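Local coordinates for protein Dhd127_a (Synthetic construct, PDB 6DLM) that is a computationally designed helical hairpin that pairs with a partner chain, Dhd127_b, to form a coiled-coil heterodimer, at residues K9-L14 and R61-T66; E23-E28 and D51-L56. All blocks are in the same frame, centred on the assembly; numbering follows the deposited sequence. Where two conformers were deposited one is given.

Contact 1 (K9-L14 and R61-T66); sequences KELADL and REVRET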
loop_
_atom_site.group_PDB
_atom_site.type_symbol
_atom_site.label_atom_id
_atom_site.label_comp_id
_atom_site.label_asym_id
_atom_site.label_seq_id
_atom_site.Cartn_x
_atom_site.Cartn_y
_atom_site.Cartn_z
ATOM N N LYS A 9 -6.402 -8.963 -15.355
ATOM C CA LYS A 9 -6.791 -9.736 -14.187
ATOM C C LYS A 9 -5.612 -9.880 -13.190
ATOM O O LYS A 9 -5.824 -9.794 -11.995
ATOM C CB LYS A 9 -7.363 -11.091 -14.599
ATOM C CG LYS A 9 -8.744 -10.984 -15.229
ATOM C CD LYS A 9 -9.179 -12.306 -15.836
ATOM C CE LYS A 9 -10.682 -12.384 -15.983
ATOM N NZ LYS A 9 -11.253 -11.092 -16.435
ATOM N N GLU A 10 -4.390 -10.109 -13.673
ATOM C CA GLU A 10 -3.232 -10.195 -12.799
ATOM C C GLU A 10 -3.041 -8.863 -12.076
ATOM O O GLU A 10 -2.747 -8.843 -10.892
ATOM C CB GLU A 10 -1.975 -10.559 -13.594
ATOM C CG GLU A 10 -0.707 -10.613 -12.753
ATOM C CD GLU A 10 0.447 -11.361 -13.416
ATOM O OE1 GLU A 10 1.605 -11.066 -13.073
ATOM O OE2 GLU A 10 0.197 -12.239 -14.252
ATOM N N LEU A 11 -3.226 -7.753 -12.781
ATOM C CA LEU A 11 -3.101 -6.459 -12.153
ATOM C C LEU A 11 -4.136 -6.304 -11.027
ATOM O O LEU A 11 -3.834 -5.794 -10.003
ATOM C CB LEU A 11 -3.270 -5.355 -13.188
ATOM C CG LEU A 11 -3.134 -3.943 -12.685
ATOM C CD1 LEU A 11 -1.828 -3.749 -11.945
ATOM C CD2 LEU A 11 -3.252 -2.944 -13.817
ATOM N N ALA A 12 -5.356 -6.759 -11.262
ATOM C CA ALA A 12 -6.360 -6.723 -10.213
ATOM C C ALA A 12 -5.916 -7.598 -9.023
ATOM O O ALA A 12 -6.068 -7.193 -7.882
ATOM C CB ALA A 12 -7.702 -7.187 -10.736
ATOM N N ASP A 13 -5.351 -8.765 -9.297
ATOM C CA ASP A 13 -4.879 -9.619 -8.220
ATOM C C ASP A 13 -3.791 -8.918 -7.396
ATOM O O ASP A 13 -3.852 -8.915 -6.177
ATOM C CB ASP A 13 -4.256 -10.884 -8.798
ATOM C CG ASP A 13 -5.277 -11.888 -9.292
ATOM O OD1 ASP A 13 -6.473 -11.738 -9.023
ATOM O OD2 ASP A 13 -4.845 -12.842 -9.949
ATOM N N LEU A 14 -2.814 -8.330 -8.071
ATOM C CA LEU A 14 -1.746 -7.608 -7.388
ATOM C C LEU A 14 -2.253 -6.392 -6.601
ATOM O O LEU A 14 -1.807 -6.147 -5.494
ATOM C CB LEU A 14 -0.684 -7.147 -8.381
ATOM C CG LEU A 14 0.001 -8.244 -9.187
ATOM C CD1 LEU A 14 0.942 -7.636 -10.212
ATOM C CD2 LEU A 14 0.753 -9.190 -8.272
ATOM N N ARG A 61 6.754 -2.345 -6.736
ATOM C CA ARG A 61 7.599 -2.467 -7.918
ATOM C C ARG A 61 6.984 -3.409 -8.958
ATOM O O ARG A 61 6.961 -3.081 -10.129
ATOM C CB ARG A 61 8.995 -2.967 -7.542
ATOM C CG ARG A 61 9.849 -1.929 -6.843
ATOM C CD ARG A 61 11.302 -2.378 -6.742
ATOM N NE ARG A 61 11.489 -3.448 -5.771
ATOM C CZ ARG A 61 11.763 -3.250 -4.489
ATOM N NH1 ARG A 61 11.882 -2.023 -4.018
ATOM N NH2 ARG A 61 11.921 -4.280 -3.682
ATOM N N GLU A 62 6.468 -4.563 -8.540
ATOM C CA GLU A 62 5.833 -5.473 -9.484
ATOM C C GLU A 62 4.589 -4.856 -10.149
ATOM O O GLU A 62 4.341 -5.117 -11.314
ATOM C CB GLU A 62 5.495 -6.820 -8.849
ATOM C CG GLU A 62 4.977 -7.848 -9.850
ATOM C CD GLU A 62 5.887 -8.055 -11.053
ATOM O OE1 GLU A 62 7.112 -7.929 -10.917
ATOM O OE2 GLU A 62 5.366 -8.350 -12.143
ATOM N N VAL A 63 3.830 -4.055 -9.411
ATOM C CA VAL A 63 2.654 -3.434 -9.982
ATOM C C VAL A 63 3.093 -2.525 -11.117
ATOM O O VAL A 63 2.472 -2.482 -12.160
ATOM C CB VAL A 63 1.876 -2.612 -8.938
ATOM C CG1 VAL A 63 0.838 -1.744 -9.619
ATOM C CG2 VAL A 63 1.239 -3.535 -7.911
ATOM N N ARG A 64 4.170 -1.790 -10.900
ATOM C CA ARG A 64 4.679 -0.907 -11.938
ATOM C C ARG A 64 5.158 -1.705 -13.164
ATOM O O ARG A 64 5.039 -1.245 -14.287
ATOM C CB ARG A 64 5.751 0.024 -11.378
ATOM C CG ARG A 64 5.182 0.992 -10.352
ATOM C CD ARG A 64 6.142 2.117 -10.000
ATOM N NE ARG A 64 5.433 3.339 -9.613
ATOM C CZ ARG A 64 5.385 3.808 -8.376
ATOM N NH1 ARG A 64 5.998 3.162 -7.408
ATOM N NH2 ARG A 64 4.725 4.915 -8.108
ATOM N N GLU A 65 5.799 -2.840 -12.919
ATOM C CA GLU A 65 6.262 -3.686 -14.015
ATOM C C GLU A 65 5.036 -4.170 -14.802
ATOM O O GLU A 65 5.073 -4.219 -16.013
ATOM C CB GLU A 65 7.061 -4.878 -13.511
ATOM C CG GLU A 65 8.380 -4.508 -12.871
ATOM C CD GLU A 65 9.434 -4.079 -13.870
ATOM O OE1 GLU A 65 9.227 -4.215 -15.084
ATOM O OE2 GLU A 65 10.486 -3.598 -13.426
ATOM N N THR A 66 3.972 -4.515 -14.100
ATOM C CA THR A 66 2.749 -4.942 -14.759
ATOM C C THR A 66 2.178 -3.805 -15.629
ATOM O O THR A 66 1.721 -4.047 -16.736
ATOM C CB THR A 66 1.714 -5.428 -13.738
ATOM O OG1 THR A 66 2.286 -6.478 -12.955
ATOM C CG2 THR A 66 0.481 -5.933 -14.441
HETATM O O HOH W 1 3.147 -8.912 -13.876
#
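Thr66 OG1 and the carboxylates of Glu10 and Glu62 are held by one water, within hydrogen-bonding distance of all three and closest to Thr66 OG1, at 2.7 Å. This bridge spans the two helices of an antiparallel coiled-coil hairpin, whose local axes run 10.2 Å apart at 163°. Glu10 OE1 and Glu62 OE2 stay 4.7 Å from each other, and the water between them probably eases the repulsion of the two like charges. Glu62 reaches it by a chain bent at its second torsion (chi2 53°), which turns CD out of the extended course.

The threonine hydroxyl is gripped twice. Besides its bond to the water, Thr66 OG1 donates to Glu62 O, the carbonyl of the preceding turn, at 3.0 Å, standing above the carbonyl plane; Thr66 N binds the same oxygen from the opposite face. With OG1 anti to the carbonyl carbon (chi1 -56°), CG2 lies anti to the backbone N and meets CB and CD1 of Leu11.

Beside the water bridge the packing is aliphatic. Leu11 and Val63 cross at about a right angle, CD1 of the leucine against CG1 of the valine, while the other valine branch, CG2, rests on Leu14 CB at 4.1 Å. Leu7 and Leu18 of helix 3-37 extend this layer along Thr66 and Val63. On the side of the partner chain, Gln15 of Dhd127_b packs on Leu11 and Leu19 of Dhd127_b on Val63, so the same side chains serve both the hairpin and the heterodimer.

Leu14 links the apolar layer to the polar one: its CD1 lies against Glu62 CG and approaches Thr66 OG1 to 3.3 Å.

Contact 2 (E23-E28 and D51-L56); sequences ERLVRE and DLHREL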
loop_
_atom_site.group_PDB
_atom_site.type_symbol
_atom_site.label_atom_id
_atom_site.label_comp_id
_atom_site.label_asym_id
_atom_site.label_seq_id
_atom_site.Cartn_x
_atom_site.Cartn_y
_atom_site.Cartn_z
ATOM N N GLU A 23 -3.250 -2.590 4.647
ATOM C CA GLU A 23 -4.175 -2.602 5.777
ATOM C C GLU A 23 -3.549 -3.359 6.964
ATOM O O GLU A 23 -3.708 -2.935 8.097
ATOM C CB GLU A 23 -5.532 -3.194 5.381
ATOM C CG GLU A 23 -6.256 -2.375 4.327
ATOM C CD GLU A 23 -7.499 -3.059 3.769
ATOM O OE1 GLU A 23 -8.505 -2.368 3.563
ATOM O OE2 GLU A 23 -7.468 -4.277 3.530
ATOM N N ARG A 24 -2.846 -4.446 6.683
ATOM C CA ARG A 24 -2.162 -5.190 7.726
ATOM C C ARG A 24 -1.071 -4.344 8.393
ATOM O O ARG A 24 -0.970 -4.319 9.605
ATOM C CB ARG A 24 -1.538 -6.450 7.143
ATOM C CG ARG A 24 -0.766 -7.278 8.139
ATOM C CD ARG A 24 -0.313 -8.576 7.495
ATOM N NE ARG A 24 0.934 -9.057 8.056
ATOM C CZ ARG A 24 1.761 -9.874 7.422
ATOM N NH1 ARG A 24 1.468 -10.300 6.204
ATOM N NH2 ARG A 24 2.875 -10.269 8.007
ATOM N N LEU A 25 -0.274 -3.631 7.601
ATOM C CA LEU A 25 0.756 -2.777 8.155
ATOM C C LEU A 25 0.166 -1.677 9.042
ATOM O O LEU A 25 0.685 -1.425 10.121
ATOM C CB LEU A 25 1.559 -2.145 7.022
ATOM C CG LEU A 25 2.524 -1.027 7.414
ATOM C CD1 LEU A 25 3.535 -1.520 8.427
ATOM C CD2 LEU A 25 3.226 -0.475 6.187
ATOM N N VAL A 26 -0.924 -1.039 8.622
ATOM C CA VAL A 26 -1.513 0.002 9.440
ATOM C C VAL A 26 -1.973 -0.571 10.781
ATOM O O VAL A 26 -1.841 0.074 11.798
ATOM C CB VAL A 26 -2.647 0.711 8.700
ATOM C CG1 VAL A 26 -3.321 1.717 9.605
ATOM C CG2 VAL A 26 -2.085 1.384 7.463
ATOM N N ARG A 27 -2.581 -1.748 10.759
ATOM C CA ARG A 27 -3.023 -2.368 11.998
ATOM C C ARG A 27 -1.857 -2.772 12.898
ATOM O O ARG A 27 -1.873 -2.490 14.049
ATOM C CB ARG A 27 -3.913 -3.588 11.743
ATOM C CG ARG A 27 -5.189 -3.339 10.975
ATOM C CD ARG A 27 -6.111 -4.572 10.990
ATOM N NE ARG A 27 -5.277 -5.744 11.098
ATOM C CZ ARG A 27 -4.920 -6.531 10.101
ATOM N NH1 ARG A 27 -5.409 -6.359 8.881
ATOM N NH2 ARG A 27 -4.084 -7.530 10.361
ATOM N N GLU A 28 -0.864 -3.425 12.327
ATOM C CA GLU A 28 0.287 -3.840 13.105
ATOM C C GLU A 28 1.062 -2.653 13.693
ATOM O O GLU A 28 1.470 -2.697 14.836
ATOM C CB GLU A 28 1.202 -4.720 12.276
ATOM C CG GLU A 28 0.548 -6.033 11.887
ATOM C CD GLU A 28 1.550 -7.077 11.441
ATOM O OE1 GLU A 28 2.755 -6.902 11.709
ATOM O OE2 GLU A 28 1.127 -8.075 10.825
ATOM N N ASP A 51 10.012 -5.849 7.798
ATOM C CA ASP A 51 9.786 -6.888 6.812
ATOM C C ASP A 51 8.553 -6.540 5.964
ATOM O O ASP A 51 8.597 -6.656 4.750
ATOM C CB ASP A 51 9.553 -8.231 7.498
ATOM C CG ASP A 51 10.826 -8.840 8.063
ATOM O OD1 ASP A 51 11.914 -8.310 7.797
ATOM O OD2 ASP A 51 10.724 -9.860 8.773
ATOM N N LEU A 52 7.493 -6.081 6.612
ATOM C CA LEU A 52 6.276 -5.692 5.914
ATOM C C LEU A 52 6.546 -4.531 4.941
ATOM O O LEU A 52 6.085 -4.551 3.811
ATOM C CB LEU A 52 5.231 -5.291 6.941
ATOM C CG LEU A 52 3.749 -5.424 6.627
ATOM C CD1 LEU A 52 3.419 -6.606 5.732
ATOM C CD2 LEU A 52 3.009 -5.547 7.949
ATOM N N HIS A 53 7.307 -3.529 5.365
ATOM C CA HIS A 53 7.656 -2.451 4.459
ATOM C C HIS A 53 8.418 -2.989 3.244
ATOM O O HIS A 53 8.103 -2.622 2.128
ATOM C CB HIS A 53 8.557 -1.462 5.179
ATOM C CG HIS A 53 7.818 -0.402 5.921
ATOM N ND1 HIS A 53 7.509 0.817 5.361
ATOM C CD2 HIS A 53 7.328 -0.376 7.181
ATOM C CE1 HIS A 53 6.854 1.546 6.244
ATOM N NE2 HIS A 53 6.735 0.846 7.358
ATOM N N ARG A 54 9.347 -3.906 3.474
ATOM C CA ARG A 54 10.152 -4.480 2.404
ATOM C C ARG A 54 9.266 -5.198 1.406
ATOM O O ARG A 54 9.364 -4.996 0.213
ATOM C CB ARG A 54 11.136 -5.493 2.992
ATOM C CG ARG A 54 12.345 -5.782 2.115
ATOM C CD ARG A 54 13.126 -7.035 2.527
ATOM N NE ARG A 54 13.203 -7.246 3.973
ATOM C CZ ARG A 54 13.720 -6.376 4.831
ATOM N NH1 ARG A 54 13.743 -6.659 6.124
ATOM N NH2 ARG A 54 14.197 -5.218 4.402
ATOM N N GLU A 55 8.326 -5.975 1.921
ATOM C CA GLU A 55 7.394 -6.690 1.069
ATOM C C GLU A 55 6.486 -5.730 0.289
ATOM O O GLU A 55 6.149 -5.985 -0.854
ATOM C CB GLU A 55 6.597 -7.702 1.883
ATOM C CG GLU A 55 7.494 -8.753 2.518
ATOM C CD GLU A 55 8.305 -9.527 1.486
ATOM O OE1 GLU A 55 7.692 -10.081 0.562
ATOM O OE2 GLU A 55 9.546 -9.587 1.599
ATOM N N LEU A 56 6.043 -4.663 0.944
ATOM C CA LEU A 56 5.194 -3.679 0.285
ATOM C C LEU A 56 5.926 -2.953 -0.857
ATOM O O LEU A 56 5.380 -2.759 -1.925
ATOM C CB LEU A 56 4.670 -2.681 1.308
ATOM C CG LEU A 56 3.450 -3.208 2.055
ATOM C CD1 LEU A 56 3.264 -2.509 3.383
ATOM C CD2 LEU A 56 2.225 -3.058 1.173
#
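Leu25 and Leu52 form the apolar centre of this antiparallel helix pair in the coiled-coil hairpin, lying alongside each other and pointing opposite ways. Leu52 CD2 lies 3.8 Å from Leu25 CB and touches Leu25 CA. The Leu25 methyl CD2 presses on Leu56 CD1 at 3.5 Å, tighter than usual for two carbons. Leu18, Leu21 and Leu22 of helix 3-37 pack around Leu56, and Leu26 of Dhd127_b reaches it.

In a CH-pi contact, Leu25 CD2 sits over one face of the His53 ring, 4.1 Å from its centroid and offset toward the rim. Lys30 of Dhd127_b packs on the same histidine.

Among charged groups, Arg24 NE donates to Glu28 OE2 in a salt bridge of 2.9 Å, the oxygen lying in the guanidinium plane while the donor stands above the carboxylate plane. Glu28 OE1 lies 4.0 Å from Leu52 CD2. An alanine in place of Glu28 would probably leave the Arg24 guanidinium without this mate, freer to turn, and uncover the Leu52 methyl. CG of Arg24, anti to the backbone N (chi1 178°), starts the chain toward helix 44-73, and Leu52 CD1 lies over the centre of the guanidinium, 4.0 Å from CZ.

In the fold
Both contacts join helix 3-37 to helix 44-73, and the residues of contact 2 fall, along the chain, between the two segments of contact 1, nearer the turn of the hairpin. Their centres lie 18 Å apart and their nearest atoms about 5 Å, without touching; Leu18 helps fill the interval, packing on Val63 of contact 1 and Leu56 of contact 2. Each site has leucines inside and charged side chains outside, but contact 1 bridges the helices through water, whereas the Arg24-Glu28 and Asp51-Arg54 salt bridges of contact 2 each lie within one helix. Dhd127_b lies against both, receiving salt bridges from Lys9 and Arg64 at contact 1 and from Glu23 at contact 2.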